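Local coordinates for putative regulatory protein (Streptomyces coelicolor A3, PDB 2PZ9) that probably binds DNA and regulates transcription as a member of the TetR family of helix-turn-helix regulators, at residues R34-A39 with A69-K74; K40-R45 with D54-Q59. One frame throughout, in Å; residues are numbered along the deposited sequence.

In the fold
Helix 32-50 opens the DNA-binding domain and supplies one side of both contacts. The chain passes 34-39, then 40-45; the latter is the first to find its partner, when helix 53-59 runs back against it, and interaction 2 closes this short loop of eight residues. The chain then passes through helix 64-70 and returns to the earlier part, 34-39, where interaction 1 closes a longer loop of 29 residues that contains all of interaction 2. The two are therefore nested, with centres about 9 Å apart, and they touch, for A39 CA lies 3.9 Å from I56 CD1. Together they tie both helices of the predicted helix-turn-helix to one supporting helix.

Interaction 1: R34-A39 with A69-K74. With SO4 (sulfate ion), chain D.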
ATOM      1  N   ARG A  34      25.906   7.063  11.654  1.00 60.09           N
ATOM      2  CA  ARG A  34      25.904   5.660  12.026  1.00 59.67           C
ATOM      3  C   ARG A  34      24.664   5.257  12.812  1.00 60.12           C
ATOM      4  O   ARG A  34      24.106   4.199  12.544  1.00 60.76           O
ATOM      5  CB  ARG A  34      27.173   5.294  12.784  1.00 59.20           C
ATOM      6  CG  ARG A  34      28.210   4.672  11.894  1.00 57.80           C
ATOM      7  CD  ARG A  34      29.314   3.995  12.663  1.00 55.04           C
ATOM      8  NE  ARG A  34      30.280   4.948  13.198  1.00 52.96           N
ATOM      9  CZ  ARG A  34      30.307   5.357  14.463  1.00 52.06           C
ATOM     10  NH1 ARG A  34      29.423   4.907  15.349  1.00 51.05           N
ATOM     11  NH2 ARG A  34      31.225   6.223  14.844  1.00 50.96           N
ATOM     12  N   ILE A  35      24.238   6.090  13.766  1.00 60.04           N
ATOM     13  CA  ILE A  35      22.966   5.890  14.494  1.00 59.99           C
ATOM     14  C   ILE A  35      21.769   5.925  13.543  1.00 60.06           C
ATOM     15  O   ILE A  35      20.823   5.154  13.676  1.00 60.03           O
ATOM     16  CB  ILE A  35      22.737   6.989  15.589  1.00 60.11           C
ATOM     17  CG1 ILE A  35      23.690   6.814  16.778  1.00 59.89           C
ATOM     18  CG2 ILE A  35      21.292   7.000  16.068  1.00 59.25           C
ATOM     19  CD1 ILE A  35      23.825   8.070  17.649  1.00 59.55           C
ATOM     20  N   VAL A  36      21.803   6.852  12.602  1.00 60.25           N
ATOM     21  CA  VAL A  36      20.694   7.028  11.683  1.00 60.37           C
ATOM     22  C   VAL A  36      20.608   5.827  10.745  1.00 60.59           C
ATOM     23  O   VAL A  36      19.545   5.237  10.594  1.00 60.33           O
ATOM     24  CB  VAL A  36      20.835   8.346  10.895  1.00 60.43           C
ATOM     25  CG1 VAL A  36      19.934   8.342   9.630  1.00 60.30           C
ATOM     26  CG2 VAL A  36      20.552   9.519  11.813  1.00 58.42           C
ATOM     27  N   ALA A  37      21.734   5.457  10.137  1.00 60.87           N
ATOM     28  CA  ALA A  37      21.778   4.294   9.245  1.00 60.75           C
ATOM     29  C   ALA A  37      21.254   3.050   9.953  1.00 60.77           C
ATOM     30  O   ALA A  37      20.462   2.301   9.388  1.00 61.11           O
ATOM     31  CB  ALA A  37      23.180   4.062   8.741  1.00 60.35           C
ATOM     32  N   ALA A  38      21.684   2.851  11.192  1.00 60.87           N
ATOM     33  CA  ALA A  38      21.264   1.704  11.985  1.00 61.46           C
ATOM     34  C   ALA A  38      19.810   1.813  12.418  1.00 61.88           C
ATOM     35  O   ALA A  38      19.113   0.804  12.508  1.00 62.59           O
ATOM     36  CB  ALA A  38      22.184   1.503  13.204  1.00 61.35           C
ATOM     37  N   ALA A  39      19.343   3.027  12.686  1.00 62.15           N
ATOM     38  CA  ALA A  39      17.934   3.215  13.028  1.00 62.63           C
ATOM     39  C   ALA A  39      17.014   2.918  11.828  1.00 62.98           C
ATOM     40  O   ALA A  39      15.937   2.355  12.008  1.00 63.52           O
ATOM     41  CB  ALA A  39      17.684   4.615  13.602  1.00 62.16           C
ATOM     42  N   ALA A  69      21.641  11.358  23.517  1.00 58.51           N
ATOM     43  CA  ALA A  69      22.159  12.723  23.473  1.00 57.85           C
ATOM     44  C   ALA A  69      21.652  13.398  22.188  1.00 57.68           C
ATOM     45  O   ALA A  69      21.147  14.517  22.234  1.00 58.02           O
ATOM     46  CB  ALA A  69      23.659  12.749  23.560  1.00 57.17           C
ATOM     47  N   TYR A  70      21.746  12.706  21.052  1.00 57.01           N
ATOM     48  CA  TYR A  70      21.251  13.258  19.799  1.00 56.56           C
ATOM     49  C   TYR A  70      19.737  13.325  19.789  1.00 56.51           C
ATOM     50  O   TYR A  70      19.147  14.302  19.340  1.00 56.63           O
ATOM     51  CB  TYR A  70      21.732  12.428  18.600  1.00 56.54           C
ATOM     52  CG  TYR A  70      23.217  12.537  18.334  1.00 56.16           C
ATOM     53  CD1 TYR A  70      24.130  11.718  19.024  1.00 56.07           C
ATOM     54  CD2 TYR A  70      23.713  13.457  17.405  1.00 53.68           C
ATOM     55  CE1 TYR A  70      25.508  11.826  18.807  1.00 55.88           C
ATOM     56  CE2 TYR A  70      25.076  13.569  17.172  1.00 55.23           C
ATOM     57  CZ  TYR A  70      25.975  12.751  17.881  1.00 56.31           C
ATOM     58  OH  TYR A  70      27.331  12.849  17.671  1.00 55.50           O
ATOM     59  N   PHE A  71      19.100  12.278  20.283  1.00 56.49           N
ATOM     60  CA  PHE A  71      17.664  12.164  20.141  1.00 56.69           C
ATOM     61  C   PHE A  71      17.004  11.977  21.487  1.00 57.15           C
ATOM     62  O   PHE A  71      17.477  11.207  22.320  1.00 57.84           O
ATOM     63  CB  PHE A  71      17.325  11.011  19.211  1.00 56.46           C
ATOM     64  CG  PHE A  71      18.080  11.049  17.897  1.00 55.78           C
ATOM     65  CD1 PHE A  71      19.229  10.284  17.715  1.00 55.67           C
ATOM     66  CD2 PHE A  71      17.636  11.849  16.845  1.00 54.02           C
ATOM     67  CE1 PHE A  71      19.928  10.306  16.499  1.00 56.18           C
ATOM     68  CE2 PHE A  71      18.321  11.887  15.633  1.00 54.11           C
ATOM     69  CZ  PHE A  71      19.470  11.107  15.452  1.00 56.09           C
ATOM     70  N   ARG A  72      15.914  12.705  21.698  1.00 56.88           N
ATOM     71  CA  ARG A  72      15.175  12.676  22.948  1.00 55.90           C
ATOM     72  C   ARG A  72      14.632  11.266  23.305  1.00 55.62           C
ATOM     73  O   ARG A  72      14.663  10.853  24.459  1.00 55.55           O
ATOM     74  CB  ARG A  72      14.057  13.702  22.807  1.00 55.67           C
ATOM     75  CG  ARG A  72      13.136  13.867  23.950  1.00 55.50           C
ATOM     76  CD  ARG A  72      12.051  14.793  23.444  1.00 56.87           C
ATOM     77  NE  ARG A  72      11.081  15.107  24.480  1.00 57.05           N
ATOM     78  CZ  ARG A  72      11.188  16.122  25.329  1.00 57.32           C
ATOM     79  NH1 ARG A  72      12.228  16.945  25.274  1.00 58.25           N
ATOM     80  NH2 ARG A  72      10.248  16.318  26.243  1.00 57.98           N
ATOM     81  N   SER A  73      14.151  10.528  22.302  1.00 55.22           N
ATOM     82  CA  SER A  73      13.344   9.323  22.525  1.00 54.31           C
ATOM     83  C   SER A  73      13.367   8.392  21.323  1.00 53.85           C
ATOM     84  O   SER A  73      13.672   8.803  20.206  1.00 53.63           O
ATOM     85  CB  SER A  73      11.893   9.723  22.808  1.00 54.41           C
ATOM     86  OG  SER A  73      11.256  10.236  21.641  1.00 54.49           O
ATOM     87  N   LYS A  74      13.020   7.135  21.538  1.00 53.47           N
ATOM     88  CA  LYS A  74      12.845   6.232  20.411  1.00 53.38           C
ATOM     89  C   LYS A  74      11.965   6.885  19.337  1.00 53.38           C
ATOM     90  O   LYS A  74      12.223   6.754  18.142  1.00 53.71           O
ATOM     91  CB  LYS A  74      12.222   4.919  20.890  1.00 53.27           C
ATOM     92  CG  LYS A  74      12.534   3.688  20.035  1.00 53.10           C
ATOM     93  CD  LYS A  74      11.962   2.387  20.635  1.00 53.72           C
ATOM     94  CE  LYS A  74      10.436   2.376  20.670  1.00 53.29           C
ATOM     95  NZ  LYS A  74       9.900   1.236  21.439  1.00 53.64           N
TER
HETATM   96  S   SO4 D 229      30.460  10.931  19.008  1.00136.48           S
HETATM   97  O1  SO4 D 229      30.625   9.518  19.382  1.00136.39           O
HETATM   98  O2  SO4 D 229      31.135  11.244  17.747  1.00136.09           O
HETATM   99  O3  SO4 D 229      29.040  11.243  18.873  1.00136.76           O
HETATM  100  O4  SO4 D 229      31.021  11.754  20.069  1.00136.38           O
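I35 meets two aromatic residues at once, and apolar contact is all that joins residues 34-39 to residues 69-74. Its two branches divide the work: CG2 lies 3.6 Å from F71 CE1, while CD1, at the end of the longer branch, comes within 3.9 Å of Y70 CD1. The first torsion sets this fork, holding CG2 anti to the backbone N and CG1 beside that N (chi1 -71°). A beta-branched isoleucine suits the place because it can reach both rings from a single helical position. The side chains of I35 and F71 run past each other in opposite senses. V36 adds a looser touch, its CG2 4.1 Å from F71 CZ, with the two side chains roughly perpendicular. One face of the F71 ring is covered from within its own segment by Y70 CB, near the rim, which probably limits the movement of the phenyl group.

The polar interaction lies at the far end of the tyrosine. Y70 OH donates a hydrogen bond to O3 of a sulfate ion, 2.6 Å away, and that oxygen lies at the ring's edge, in its plane. Y70 thus gives ring carbon CD1 to I35 while its hydroxyl end reaches the anion, which probably came from the crystallisation liquor and is also bound by T31 OG1.

Helix 64-70 ends here: F71 is the first residue to leave helical geometry, and S73 is the N-cap of the next helix, its OG accepting from A76 N. The buried phenylalanine, just past the helix, points its side chain toward helix 32-50. L77 of helix 74-92 touches both I35 and F71, H80 of that helix meets the F71 ring, and A60 and T62, in the loop following helix 53-59, cover I35.

Interaction 2: K40-R45 with D54-Q59; sequences KEEFAR and DRIAKQ. With SO4 (sulfate ion), chain E.
E42 packs against I56 and pairs with R55, so one buried side chain carries most of the contact between residues 40-45 and 54-59. The close part has an apolar half and a charged half. In the first, E42 CB lies 3.6 Å from I56 CG1, and E42 CG is 3.8 Å from I56 CD1, the methylenes meeting the longer branch of the isoleucine at a slant. Glutamate suits the site because its methylene stem is apolar and its head is charged. CG stands anti to the backbone N (chi1 179°), and a bend at the next torsion turns the carboxylate to R55. There OE2 takes a salt-bridging hydrogen bond from NH1 of R55, 2.6 Å long, through its syn lone pair. The bond is bent, 138° at the hydrogen, but the oxygen lies at the edge of the guanidinium, in its plane, and the two flat groups are nearly coplanar. OE2 also accepts from R52 N, so two donors grip it and probably help to stabilise its negative charge. Were E42 an alanine, R55 would probably lose its carboxylate partner and R52 N its acceptor, and the place where CG lay against I56 would be left less well filled.

Toward solvent the contact thins. E41 OE2 approaches Q59 CG no closer than 4.2 Å, and E41 is engaged mainly within its own helix, where its OE1 forms a salt bridge to R45 NH2, 3.2 Å away. At the start of the other segment, a sulfate ion sits at D54 N and K64 NZ.

The helix segments run roughly antiparallel, at 148°, with axes 9.9 Å apart. This is the TetR-type three-helix DNA-binding domain, in which the first helix supports the predicted helix-turn-helix, here through its leading helix 53-59.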
ATOM      1  N   LYS A  40      17.454   3.281  10.616  1.00 63.33           N
ATOM      2  CA  LYS A  40      16.757   2.981   9.358  1.00 63.26           C
ATOM      3  C   LYS A  40      16.460   1.501   9.228  1.00 63.40           C
ATOM      4  O   LYS A  40      15.347   1.100   8.884  1.00 63.96           O
ATOM      5  CB  LYS A  40      17.630   3.348   8.173  1.00 63.18           C
ATOM      6  CG  LYS A  40      17.350   4.666   7.533  1.00 65.04           C
ATOM      7  CD  LYS A  40      17.595   4.515   6.019  1.00 69.59           C
ATOM      8  CE  LYS A  40      18.324   5.713   5.385  1.00 71.16           C
ATOM      9  NZ  LYS A  40      19.754   5.806   5.806  1.00 73.86           N
ATOM     10  N   GLU A  41      17.473   0.686   9.488  1.00 63.20           N
ATOM     11  CA  GLU A  41      17.406  -0.743   9.253  1.00 62.82           C
ATOM     12  C   GLU A  41      16.543  -1.409  10.326  1.00 62.25           C
ATOM     13  O   GLU A  41      15.791  -2.328  10.022  1.00 61.96           O
ATOM     14  CB  GLU A  41      18.821  -1.282   9.253  1.00 63.00           C
ATOM     15  CG  GLU A  41      19.045  -2.522   8.475  1.00 64.50           C
ATOM     16  CD  GLU A  41      20.086  -3.423   9.152  1.00 67.96           C
ATOM     17  OE1 GLU A  41      20.162  -4.616   8.784  1.00 68.10           O
ATOM     18  OE2 GLU A  41      20.818  -2.954  10.071  1.00 69.79           O
ATOM     19  N   GLU A  42      16.636  -0.912  11.563  1.00 61.86           N
ATOM     20  CA  GLU A  42      15.798  -1.365  12.696  1.00 61.78           C
ATOM     21  C   GLU A  42      14.317  -0.941  12.661  1.00 61.71           C
ATOM     22  O   GLU A  42      13.446  -1.689  13.114  1.00 62.03           O
ATOM     23  CB  GLU A  42      16.405  -0.908  14.025  1.00 62.10           C
ATOM     24  CG  GLU A  42      15.601  -1.299  15.286  1.00 62.28           C
ATOM     25  CD  GLU A  42      15.826  -2.741  15.732  1.00 62.75           C
ATOM     26  OE1 GLU A  42      16.773  -3.393  15.234  1.00 63.78           O
ATOM     27  OE2 GLU A  42      15.054  -3.220  16.590  1.00 62.44           O
ATOM     28  N   PHE A  43      14.028   0.260  12.173  1.00 61.54           N
ATOM     29  CA  PHE A  43      12.641   0.682  11.987  1.00 61.50           C
ATOM     30  C   PHE A  43      11.933  -0.070  10.854  1.00 60.88           C
ATOM     31  O   PHE A  43      10.786  -0.457  10.999  1.00 60.74           O
ATOM     32  CB  PHE A  43      12.533   2.198  11.778  1.00 61.90           C
ATOM     33  CG  PHE A  43      12.828   3.021  13.026  1.00 63.55           C
ATOM     34  CD1 PHE A  43      12.410   2.589  14.297  1.00 64.39           C
ATOM     35  CD2 PHE A  43      13.497   4.249  12.929  1.00 63.02           C
ATOM     36  CE1 PHE A  43      12.678   3.365  15.452  1.00 63.72           C
ATOM     37  CE2 PHE A  43      13.762   5.020  14.073  1.00 62.93           C
ATOM     38  CZ  PHE A  43      13.348   4.573  15.337  1.00 62.29           C
ATOM     39  N   ALA A  44      12.617  -0.292   9.739  1.00 60.36           N
ATOM     40  CA  ALA A  44      12.033  -1.062   8.656  1.00 60.41           C
ATOM     41  C   ALA A  44      11.659  -2.482   9.114  1.00 60.59           C
ATOM     42  O   ALA A  44      10.598  -2.982   8.771  1.00 60.60           O
ATOM     43  CB  ALA A  44      12.956  -1.090   7.443  1.00 60.15           C
ATOM     44  N   ARG A  45      12.524  -3.108   9.905  1.00 60.78           N
ATOM     45  CA  ARG A  45      12.285  -4.439  10.454  1.00 60.75           C
ATOM     46  C   ARG A  45      11.119  -4.508  11.422  1.00 60.19           C
ATOM     47  O   ARG A  45      10.197  -5.284  11.242  1.00 59.96           O
ATOM     48  CB  ARG A  45      13.527  -4.908  11.200  1.00 61.16           C
ATOM     49  CG  ARG A  45      14.212  -6.101  10.605  1.00 63.68           C
ATOM     50  CD  ARG A  45      15.580  -6.292  11.246  1.00 68.34           C
ATOM     51  NE  ARG A  45      16.519  -6.903  10.306  1.00 71.72           N
ATOM     52  CZ  ARG A  45      17.123  -6.255   9.306  1.00 73.56           C
ATOM     53  NH1 ARG A  45      16.896  -4.956   9.090  1.00 75.16           N
ATOM     54  NH2 ARG A  45      17.951  -6.912   8.502  1.00 73.53           N
ATOM     55  N   ASP A  54      18.732  -0.491  22.284  1.00 65.49           N
ATOM     56  CA  ASP A  54      19.735  -1.557  22.454  1.00 66.02           C
ATOM     57  C   ASP A  54      20.356  -1.965  21.121  1.00 65.58           C
ATOM     58  O   ASP A  54      21.522  -1.672  20.863  1.00 65.67           O
ATOM     59  CB  ASP A  54      19.110  -2.801  23.105  1.00 66.41           C
ATOM     60  CG  ASP A  54      19.037  -2.699  24.611  1.00 68.72           C
ATOM     61  OD1 ASP A  54      19.070  -1.557  25.136  1.00 71.74           O
ATOM     62  OD2 ASP A  54      18.948  -3.761  25.278  1.00 70.28           O
ATOM     63  N   ARG A  55      19.564  -2.629  20.278  1.00 65.09           N
ATOM     64  CA  ARG A  55      20.037  -3.088  18.972  1.00 64.85           C
ATOM     65  C   ARG A  55      20.607  -1.950  18.129  1.00 63.82           C
ATOM     66  O   ARG A  55      21.632  -2.122  17.458  1.00 63.89           O
ATOM     67  CB  ARG A  55      18.917  -3.768  18.180  1.00 65.27           C
ATOM     68  CG  ARG A  55      18.548  -5.169  18.602  1.00 66.70           C
ATOM     69  CD  ARG A  55      17.484  -5.643  17.637  1.00 69.67           C
ATOM     70  NE  ARG A  55      16.574  -6.626  18.218  1.00 72.70           N
ATOM     71  CZ  ARG A  55      15.273  -6.427  18.430  1.00 73.65           C
ATOM     72  NH1 ARG A  55      14.704  -5.264  18.122  1.00 72.81           N
ATOM     73  NH2 ARG A  55      14.536  -7.408  18.950  1.00 74.07           N
ATOM     74  N   ILE A  56      19.942  -0.799  18.155  1.00 62.42           N
ATOM     75  CA  ILE A  56      20.358   0.309  17.310  1.00 61.37           C
ATOM     76  C   ILE A  56      21.757   0.809  17.668  1.00 61.30           C
ATOM     77  O   ILE A  56      22.582   1.001  16.777  1.00 61.17           O
ATOM     78  CB  ILE A  56      19.341   1.464  17.309  1.00 61.35           C
ATOM     79  CG1 ILE A  56      18.117   1.086  16.461  1.00 61.04           C
ATOM     80  CG2 ILE A  56      20.001   2.762  16.798  1.00 59.94           C
ATOM     81  CD1 ILE A  56      16.905   2.005  16.637  1.00 60.58           C
ATOM     82  N   ALA A  57      22.004   1.018  18.962  1.00 60.84           N
ATOM     83  CA  ALA A  57      23.294   1.476  19.438  1.00 60.48           C
ATOM     84  C   ALA A  57      24.339   0.385  19.211  1.00 60.73           C
ATOM     85  O   ALA A  57      25.446   0.668  18.735  1.00 60.81           O
ATOM     86  CB  ALA A  57      23.212   1.847  20.890  1.00 60.10           C
ATOM     87  N   LYS A  58      23.979  -0.856  19.538  1.00 60.60           N
ATOM     88  CA  LYS A  58      24.859  -1.999  19.332  1.00 60.78           C
ATOM     89  C   LYS A  58      25.260  -2.065  17.853  1.00 60.75           C
ATOM     90  O   LYS A  58      26.419  -2.285  17.541  1.00 60.57           O
ATOM     91  CB  LYS A  58      24.182  -3.290  19.843  1.00 60.97           C
ATOM     92  CG  LYS A  58      24.725  -4.637  19.352  1.00 61.45           C
ATOM     93  CD  LYS A  58      24.043  -5.071  18.026  1.00 63.63           C
ATOM     94  CE  LYS A  58      23.538  -6.536  18.019  1.00 64.00           C
ATOM     95  NZ  LYS A  58      24.531  -7.539  18.513  1.00 63.70           N
ATOM     96  N   GLN A  59      24.309  -1.830  16.954  1.00 60.90           N
ATOM     97  CA  GLN A  59      24.585  -1.841  15.513  1.00 61.33           C
ATOM     98  C   GLN A  59      25.346  -0.601  15.017  1.00 61.14           C
ATOM     99  O   GLN A  59      26.222  -0.710  14.168  1.00 61.28           O
ATOM    100  CB  GLN A  59      23.293  -2.049  14.697  1.00 61.39           C
ATOM    101  CG  GLN A  59      23.516  -2.697  13.322  1.00 63.02           C
ATOM    102  CD  GLN A  59      24.184  -4.091  13.405  1.00 65.79           C
ATOM    103  OE1 GLN A  59      24.137  -4.769  14.444  1.00 67.09           O
ATOM    104  NE2 GLN A  59      24.803  -4.519  12.304  1.00 66.37           N
TER
HETATM  105  S   SO4 E 230      15.504  -0.561  24.191  1.00120.88           S
HETATM  106  O1  SO4 E 230      15.981   0.196  25.347  1.00121.11           O
HETATM  107  O2  SO4 E 230      16.635  -0.804  23.310  1.00120.30           O
HETATM  108  O3  SO4 E 230      15.011  -1.874  24.597  1.00120.47           O
HETATM  109  O4  SO4 E 230      14.443   0.210  23.522  1.00120.24           O